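Local coordinates for protein 3'-5'-exonuclease (Saccharomyces cerevisiae, PDB 3E2V) that probably acts as a magnesium-dependent TatD-type nuclease that nicks double-stranded DNA without obvious specificity and degrades DNA from the 3' towards the 5' end, at residues A[117-120]-A[121-125]; A[166-169]-A[170-173]; A[172-175]-A[176-180]; A[205-208]-A[209-213]. One frame throughout, in Å; residues are numbered along the deposited sequence.

Contact 1 of 4, residues A[117-120]-A[121-125]; sequences EAYN and ESLYA
Y119 sends its CG anti to its own backbone N (chi1 175°), while the CG of L123, one helical turn on, lies anti to its carbonyl carbon (chi1 -72°); together these torsions bring isobutyl group and phenol ring into touch. L123 was deposited in two conformers, so its contacts hold for the one described and are doubtful as a permanent feature: here CD2 makes a CH-pi contact over the ring face, 4.0 Å from the Y119 ring centroid. The other methyl, L123 CD1, reaches the rim of the same ring at Y119 CE2, 3.5 Å away. All this happens in the opening turn of helix 118-129, where E121 N bonds to E117 O at 3.0 Å. The bonds that follow are weak: S122 N divides itself between A118 O and Y119 O. The hydroxyl of S122 donates to Y119 O across 2.7 Å, meeting the oxygen well off the C=O axis (123° at O), and this OG is also bonded to K126 NZ. A water lies 2.7 Å from N120 O and accepts from Y124 N. The N120 side chain bonds N95 ND2 through OD1, with a weak ND2 bond to H170 O.

Contact 2 of 4, residues A[166-169]-A[170-173]; sequences YDRF and HYSS
R168, F169 and H170 carry most of this contact, at a tight turn in which R168 O accepts from Y171 N at 2.9 Å and, more weakly, from S172 N. The backbone angles of F169 and H170 fit a type I beta turn. The R168 chain, bent at chi2 (-76°), lies alongside both H170 and Y171: its CD is 3.5 Å from H170 CE1, and the same carbon is 3.5 Å from Y171 CE2. The guanidinium folds back so that NH1 donates to D167 O at 3.2 Å; that oxygen is in the guanidinium plane, although NH1 stands above the carbonyl plane. H170 meets the same carbonyl with its ring edge, CE1 being 3.6 Å from D167 O, and a water 2.8 Å from H170 ND1 is held only weakly by D167 O. F169 leans on S172 O by a CA-H...O contact of 3.3 Å from its CA and by the edge of its ring. An alanine at R168 would take away NH1 and the methylene that touches both rings, and would probably leave H170 and Y171 freer to turn. The R168 side chain is about 10 Å from the bound magnesium ion. The turn links strand 156-165 to helix 174-187; just ahead of it, Y166 packs on K174, Q177 and K178 of that helix and D167 is hydrogen-bonded to S205, just after strand 199-204.

Contact 3 of 4, residues A[172-175]-A[176-180]; sequences SSKE and MQKVF
S172 and S173 start helix 174-187, which follows strand 156-165 in the TIM-barrel fold of TatD hydrolases, and both hydroxyls grip the residues of its first turn. S173 is the N-cap: its OG accepts from M176 N at 3.1 Å, occupying an amide that has no preceding turn to bond to, and M176 CG packs against the same oxygen, 3.3 Å from S173 OG. The backbone then takes over, with Q177 N bonded to S173 O at 2.9 Å and nearly along the C=O axis, and K178 N and V179 N bonded to K174 O and E175 O in the regular helical manner.

A second side-chain bond runs back from the helix to the loop. Q177 has its CG anti to its carbonyl carbon (chi1 -69°) and is extended beyond it, which carries NE2 to S172 OG at 3.0 Å, the hydroxyl tilted 25° from the amide plane; a weak bond to S172 O accompanies it. At the other end of this amide OE1 accepts from D165 N, while S172 OG is also bonded to P91 O, joining helix, strand end and loop. A leucine at Q177 would keep some bulk but offer no amide, and would probably leave D165 N and S172 OG short of a partner.

Apolar touches are few within the turn. The M176 chain runs on to L123 of helix 118-129, as V179 does to Y124. K174 and K178 lie side by side; K174 CG is 3.9 Å from K178 CD, though K174 NZ stays 5.5 Å from K178 NZ, which carries like charge.

Contact 4 of 4, residues A[205-208]-A[209-213]; sequences SACD and DFVQI
Three successive backbone bonds join A206, C207 and D208 to F210, V211 and Q212, each reaching from N to the carbonyl O four residues back, and the bond from V211 N to C207 O is the straightest, with 169° at the hydrogen. This is the first turn of helix 207-219, which follows strand 199-204 of the TIM barrel. A206 holds the N-cap position, so no side-chain acceptor serves there; its methyl turns to L164 of the neighbouring strand.

F210 has CG anti to its N (chi1 180°), and its CB comes within 3.1 Å of A206 O while the ring leads away from the turn. That ring packs on L164, L201 and M203 of two barrel strands and on L265 of helix 259-268, and the side chain is about 8 Å from that of the magnesium ligand H253.

The two carboxylates find their polar partners outside the turn. D208 OD1 forms a salt bridge with K264, and D209 OD2 is hydrogen-bonded to Y166 OH. Negative charge so near the start of a helix probably also sits well with its dipole, and the two groups stay apart, D208 OD2 lying 6.4 Å from D209 OD1.

V211 uses one methyl branch against the preceding turn. Its CG2, anti to its carbonyl carbon, rests 3.4 Å from C207 O and 4.2 Å from C207 SG.

In the fold
Along the chain the four contacts follow one another, each closing just one turn; none encloses or crosses another. Contact 1 begins helix 118-129. After helix 132-149 and strand 156-165 comes contact 2 in the loop that leads to helix 174-187, and contact 3 begins on its last two residues, S172 and S173, to start that helix. Contact 4 opens helix 207-219 one strand later. Contact 1 packs on contact 3, Y124 lying against E175, and also touches contact 2. Contact 3 meets contact 4 where K178 comes up to I213 and D209. Contact 2 reaches contact 4 as well, so the loop after strand 156-165 ties together the beginnings of three helices.

Contact 1 of 4, residues A[117-120]-A[121-125]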
# COMPACT_ATOMS: atom_id res chain seq x y z
N GLU A 117 -13.17 18.51 -15.07
CA GLU A 117 -14.50 18.27 -14.52
C GLU A 117 -15.40 17.57 -15.54
O GLU A 117 -15.93 16.50 -15.27
CB GLU A 117 -15.14 19.59 -14.05
CG GLU A 117 -16.50 19.45 -13.39
CD GLU A 117 -17.15 20.81 -13.12
OE1 GLU A 117 -17.82 21.35 -14.03
OE2 GLU A 117 -16.98 21.33 -12.00
N ALA A 118 -15.56 18.18 -16.72
CA ALA A 118 -16.47 17.66 -17.74
C ALA A 118 -16.06 16.27 -18.18
O ALA A 118 -16.91 15.38 -18.32
CB ALA A 118 -16.54 18.61 -18.94
N TYR A 119 -14.76 16.09 -18.39
CA TYR A 119 -14.24 14.82 -18.86
C TYR A 119 -14.49 13.71 -17.84
O TYR A 119 -15.03 12.66 -18.18
CB TYR A 119 -12.75 14.95 -19.16
CG TYR A 119 -12.12 13.64 -19.54
CD1 TYR A 119 -12.27 13.12 -20.82
CD2 TYR A 119 -11.40 12.90 -18.60
CE1 TYR A 119 -11.71 11.90 -21.17
CE2 TYR A 119 -10.82 11.68 -18.94
CZ TYR A 119 -10.98 11.19 -20.22
OH TYR A 119 -10.42 9.98 -20.57
N ASN A 120 -14.08 13.94 -16.60
CA ASN A 120 -14.23 12.92 -15.56
C ASN A 120 -15.68 12.52 -15.36
O ASN A 120 -15.99 11.33 -15.19
CB ASN A 120 -13.65 13.40 -14.22
CG ASN A 120 -12.13 13.52 -14.24
OD1 ASN A 120 -11.46 12.91 -15.07
ND2 ASN A 120 -11.59 14.29 -13.31
N GLU A 121 -16.57 13.52 -15.38
CA GLU A 121 -17.99 13.31 -15.12
C GLU A 121 -18.64 12.57 -16.28
O GLU A 121 -19.61 11.82 -16.07
CB GLU A 121 -18.67 14.66 -14.85
CG GLU A 121 -20.15 14.59 -14.42
CD GLU A 121 -20.39 13.74 -13.18
OE1 GLU A 121 -19.48 13.60 -12.33
OE2 GLU A 121 -21.51 13.21 -13.04
N SER A 122 -18.09 12.73 -17.48
CA SER A 122 -18.68 12.13 -18.67
C SER A 122 -18.37 10.66 -18.84
O SER A 122 -19.05 9.96 -19.60
CB SER A 122 -18.18 12.86 -19.92
OG SER A 122 -16.82 12.52 -20.19
N LEU A 123 -17.35 10.17 -18.15
CA LEU A 123 -16.77 8.87 -18.51
C LEU A 123 -17.66 7.68 -18.16
O LEU A 123 -17.76 6.73 -18.94
CB LEU A 123 -15.38 8.69 -17.90
CG LEU A 123 -14.23 9.51 -18.49
CD1 LEU A 123 -12.95 9.11 -17.81
CD2 LEU A 123 -14.11 9.33 -20.00
N TYR A 124 -18.30 7.73 -16.99
CA TYR A 124 -19.10 6.59 -16.57
C TYR A 124 -20.20 6.27 -17.58
O TYR A 124 -20.34 5.13 -18.01
CB TYR A 124 -19.71 6.80 -15.19
CG TYR A 124 -20.48 5.58 -14.73
CD1 TYR A 124 -19.84 4.35 -14.62
CD2 TYR A 124 -21.83 5.66 -14.41
CE1 TYR A 124 -20.53 3.23 -14.21
CE2 TYR A 124 -22.53 4.53 -13.99
CZ TYR A 124 -21.86 3.32 -13.89
OH TYR A 124 -22.53 2.17 -13.48
N ALA A 125 -20.97 7.29 -17.96
CA ALA A 125 -22.08 7.07 -18.88
C ALA A 125 -21.57 6.54 -20.22
O ALA A 125 -22.24 5.73 -20.85
CB ALA A 125 -22.89 8.36 -19.08
O HOH W 1 -17.91 9.50 -14.60

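Contact 2 of 4, residues A[166-169]-A[170-173]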
# COMPACT_ATOMS: atom_id res chain seq x y z
N TYR A 166 -12.34 9.38 -1.86
CA TYR A 166 -13.29 10.47 -2.05
C TYR A 166 -12.66 11.84 -1.80
O TYR A 166 -13.35 12.85 -1.94
CB TYR A 166 -14.54 10.23 -1.19
CG TYR A 166 -15.42 9.07 -1.69
CD1 TYR A 166 -15.04 8.28 -2.79
CD2 TYR A 166 -16.63 8.76 -1.07
CE1 TYR A 166 -15.84 7.22 -3.24
CE2 TYR A 166 -17.45 7.70 -1.53
CZ TYR A 166 -17.05 6.95 -2.61
OH TYR A 166 -17.84 5.92 -3.05
N ASP A 167 -11.37 11.87 -1.45
CA ASP A 167 -10.61 13.13 -1.43
C ASP A 167 -10.05 13.45 -2.81
O ASP A 167 -9.36 14.46 -2.98
CB ASP A 167 -9.42 13.04 -0.46
CG ASP A 167 -9.83 13.10 1.00
OD1 ASP A 167 -11.03 13.00 1.33
OD2 ASP A 167 -8.92 13.26 1.84
N ARG A 168 -10.30 12.58 -3.79
CA ARG A 168 -9.67 12.72 -5.12
C ARG A 168 -10.66 12.65 -6.27
O ARG A 168 -10.36 12.11 -7.34
CB ARG A 168 -8.59 11.65 -5.28
CG ARG A 168 -7.42 11.76 -4.30
CD ARG A 168 -6.45 12.88 -4.66
NE ARG A 168 -5.28 12.93 -3.78
CZ ARG A 168 -5.27 13.44 -2.55
NH1 ARG A 168 -6.38 13.94 -2.01
NH2 ARG A 168 -4.14 13.45 -1.84
N PHE A 169 -11.84 13.23 -6.10
CA PHE A 169 -12.81 13.25 -7.19
C PHE A 169 -12.33 14.10 -8.37
O PHE A 169 -12.89 14.00 -9.45
CB PHE A 169 -14.19 13.76 -6.73
CG PHE A 169 -14.93 12.79 -5.85
CD1 PHE A 169 -14.91 11.42 -6.10
CD2 PHE A 169 -15.70 13.27 -4.80
CE1 PHE A 169 -15.61 10.56 -5.28
CE2 PHE A 169 -16.42 12.40 -3.98
CZ PHE A 169 -16.39 11.05 -4.23
N HIS A 170 -11.28 14.89 -8.16
CA HIS A 170 -10.67 15.60 -9.28
C HIS A 170 -9.91 14.70 -10.23
O HIS A 170 -9.63 15.09 -11.36
CB HIS A 170 -9.84 16.80 -8.82
CG HIS A 170 -8.74 16.46 -7.88
ND1 HIS A 170 -8.98 16.06 -6.58
CD2 HIS A 170 -7.40 16.53 -8.01
CE1 HIS A 170 -7.83 15.88 -5.96
NE2 HIS A 170 -6.85 16.15 -6.81
N TYR A 171 -9.58 13.49 -9.77
CA TYR A 171 -8.91 12.48 -10.59
C TYR A 171 -9.89 11.51 -11.26
O TYR A 171 -9.63 11.05 -12.38
CB TYR A 171 -7.91 11.68 -9.76
CG TYR A 171 -6.65 12.43 -9.38
CD1 TYR A 171 -6.06 13.34 -10.26
CD2 TYR A 171 -6.04 12.19 -8.16
CE1 TYR A 171 -4.87 14.01 -9.92
CE2 TYR A 171 -4.86 12.85 -7.81
CZ TYR A 171 -4.29 13.76 -8.69
OH TYR A 171 -3.12 14.40 -8.33
N SER A 172 -10.97 11.16 -10.56
CA SER A 172 -11.93 10.20 -11.08
C SER A 172 -13.26 10.38 -10.38
O SER A 172 -13.29 10.72 -9.20
CB SER A 172 -11.41 8.77 -10.86
OG SER A 172 -11.17 8.55 -9.49
N SER A 173 -14.35 10.15 -11.10
CA SER A 173 -15.67 10.26 -10.50
C SER A 173 -15.97 9.15 -9.51
O SER A 173 -15.39 8.05 -9.59
CB SER A 173 -16.73 10.25 -11.59
OG SER A 173 -16.81 8.97 -12.18
O HOH W 2 -11.17 16.67 -5.00

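Contact 3 of 4, residues A[172-175]-A[176-180]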
# COMPACT_ATOMS: atom_id res chain seq x y z
N SER A 172 -10.97 11.16 -10.56
CA SER A 172 -11.93 10.20 -11.08
C SER A 172 -13.26 10.38 -10.38
O SER A 172 -13.29 10.72 -9.20
CB SER A 172 -11.41 8.77 -10.86
OG SER A 172 -11.17 8.55 -9.49
N SER A 173 -14.35 10.15 -11.10
CA SER A 173 -15.67 10.26 -10.50
C SER A 173 -15.97 9.15 -9.51
O SER A 173 -15.39 8.05 -9.59
CB SER A 173 -16.73 10.25 -11.59
OG SER A 173 -16.81 8.97 -12.18
N LYS A 174 -16.90 9.42 -8.60
CA LYS A 174 -17.34 8.39 -7.66
C LYS A 174 -17.81 7.13 -8.38
O LYS A 174 -17.49 6.01 -7.98
CB LYS A 174 -18.45 8.95 -6.75
CG LYS A 174 -18.85 7.99 -5.64
CD LYS A 174 -19.83 8.62 -4.65
CE LYS A 174 -21.23 8.70 -5.19
NZ LYS A 174 -22.13 9.36 -4.17
N GLU A 175 -18.58 7.32 -9.44
CA GLU A 175 -19.15 6.18 -10.15
C GLU A 175 -18.04 5.34 -10.80
O GLU A 175 -18.06 4.09 -10.77
CB GLU A 175 -20.14 6.66 -11.22
CG GLU A 175 -21.42 7.36 -10.69
CD GLU A 175 -21.18 8.73 -10.03
OE1 GLU A 175 -20.27 9.50 -10.44
OE2 GLU A 175 -21.91 9.05 -9.06
N MET A 176 -17.04 6.01 -11.39
CA MET A 176 -15.93 5.28 -12.00
C MET A 176 -15.12 4.54 -10.94
O MET A 176 -14.67 3.40 -11.16
CB MET A 176 -15.03 6.22 -12.79
CG MET A 176 -15.60 6.63 -14.16
SD MET A 176 -15.55 5.34 -15.46
CE MET A 176 -13.78 5.07 -15.60
N GLN A 177 -14.93 5.17 -9.78
CA GLN A 177 -14.22 4.50 -8.68
C GLN A 177 -14.96 3.25 -8.23
O GLN A 177 -14.36 2.18 -8.08
CB GLN A 177 -14.02 5.44 -7.50
CG GLN A 177 -13.05 6.59 -7.77
CD GLN A 177 -12.70 7.35 -6.50
OE1 GLN A 177 -12.79 6.80 -5.38
NE2 GLN A 177 -12.29 8.60 -6.66
N LYS A 178 -16.25 3.38 -7.99
CA LYS A 178 -17.02 2.25 -7.45
C LYS A 178 -17.05 1.10 -8.45
O LYS A 178 -16.85 -0.07 -8.09
CB LYS A 178 -18.44 2.69 -7.09
CG LYS A 178 -18.48 3.54 -5.83
CD LYS A 178 -19.85 4.23 -5.67
CE LYS A 178 -20.93 3.30 -5.20
NZ LYS A 178 -22.25 4.02 -5.30
N VAL A 179 -17.32 1.41 -9.72
CA VAL A 179 -17.42 0.35 -10.72
C VAL A 179 -16.11 -0.43 -10.88
O VAL A 179 -16.11 -1.67 -10.90
CB VAL A 179 -17.90 0.87 -12.09
CG1 VAL A 179 -17.89 -0.25 -13.11
CG2 VAL A 179 -19.31 1.42 -11.97
N PHE A 180 -15.00 0.29 -11.00
CA PHE A 180 -13.72 -0.39 -11.27
C PHE A 180 -13.03 -0.96 -10.03
O PHE A 180 -12.23 -1.86 -10.16
CB PHE A 180 -12.84 0.47 -12.19
CG PHE A 180 -13.39 0.52 -13.57
CD1 PHE A 180 -13.29 -0.61 -14.39
CD2 PHE A 180 -14.10 1.62 -14.03
CE1 PHE A 180 -13.86 -0.61 -15.68
CE2 PHE A 180 -14.68 1.63 -15.31
CZ PHE A 180 -14.57 0.52 -16.12

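Contact 4 of 4, residues A[205-208]-A[209-213]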
# COMPACT_ATOMS: atom_id res chain seq x y z
N SER A 205 -11.88 8.57 3.12
CA SER A 205 -13.13 9.34 3.19
C SER A 205 -14.32 8.66 2.51
O SER A 205 -15.25 9.32 2.05
CB SER A 205 -12.93 10.76 2.65
OG SER A 205 -11.83 11.38 3.29
N ALA A 206 -14.28 7.33 2.45
CA ALA A 206 -15.25 6.55 1.69
C ALA A 206 -15.69 5.32 2.47
O ALA A 206 -16.02 4.30 1.87
CB ALA A 206 -14.63 6.13 0.36
N CYS A 207 -15.70 5.38 3.80
CA CYS A 207 -15.83 4.16 4.58
C CYS A 207 -17.13 3.41 4.29
O CYS A 207 -17.10 2.19 4.05
CB CYS A 207 -15.67 4.43 6.07
SG CYS A 207 -15.40 2.90 7.02
N ASP A 208 -18.26 4.10 4.32
CA ASP A 208 -19.53 3.39 4.14
C ASP A 208 -19.63 2.70 2.78
O ASP A 208 -20.03 1.54 2.71
CB ASP A 208 -20.74 4.31 4.38
CG ASP A 208 -20.96 4.62 5.85
OD1 ASP A 208 -20.45 3.90 6.74
OD2 ASP A 208 -21.67 5.61 6.11
N ASP A 209 -19.23 3.40 1.71
CA ASP A 209 -19.29 2.80 0.37
C ASP A 209 -18.28 1.67 0.21
O ASP A 209 -18.56 0.68 -0.47
CB ASP A 209 -19.06 3.85 -0.71
CG ASP A 209 -20.27 4.77 -0.91
OD1 ASP A 209 -21.30 4.59 -0.24
OD2 ASP A 209 -20.17 5.69 -1.75
N PHE A 210 -17.11 1.81 0.83
CA PHE A 210 -16.04 0.80 0.77
C PHE A 210 -16.54 -0.47 1.45
O PHE A 210 -16.44 -1.56 0.89
CB PHE A 210 -14.84 1.41 1.51
CG PHE A 210 -13.60 0.54 1.59
CD1 PHE A 210 -12.72 0.43 0.51
CD2 PHE A 210 -13.24 -0.05 2.80
CE1 PHE A 210 -11.52 -0.30 0.63
CE2 PHE A 210 -12.05 -0.79 2.92
CZ PHE A 210 -11.20 -0.92 1.82
N VAL A 211 -17.13 -0.32 2.64
CA VAL A 211 -17.67 -1.47 3.37
C VAL A 211 -18.84 -2.10 2.62
O VAL A 211 -18.94 -3.33 2.57
CB VAL A 211 -18.05 -1.07 4.82
CG1 VAL A 211 -18.92 -2.15 5.50
CG2 VAL A 211 -16.77 -0.83 5.63
N GLN A 212 -19.70 -1.27 2.03
CA GLN A 212 -20.84 -1.79 1.29
C GLN A 212 -20.39 -2.71 0.14
O GLN A 212 -20.95 -3.79 -0.06
CB GLN A 212 -21.68 -0.63 0.75
CG GLN A 212 -22.96 -1.08 0.06
CD GLN A 212 -23.77 0.07 -0.49
OE1 GLN A 212 -24.99 0.10 -0.33
NE2 GLN A 212 -23.11 1.02 -1.15
N ILE A 213 -19.37 -2.30 -0.61
CA ILE A 213 -18.89 -3.12 -1.71
C ILE A 213 -18.22 -4.39 -1.18
O ILE A 213 -18.52 -5.51 -1.63
CB ILE A 213 -17.93 -2.32 -2.60
CG1 ILE A 213 -18.73 -1.30 -3.41
CG2 ILE A 213 -17.17 -3.23 -3.56
CD1 ILE A 213 -17.91 -0.18 -4.03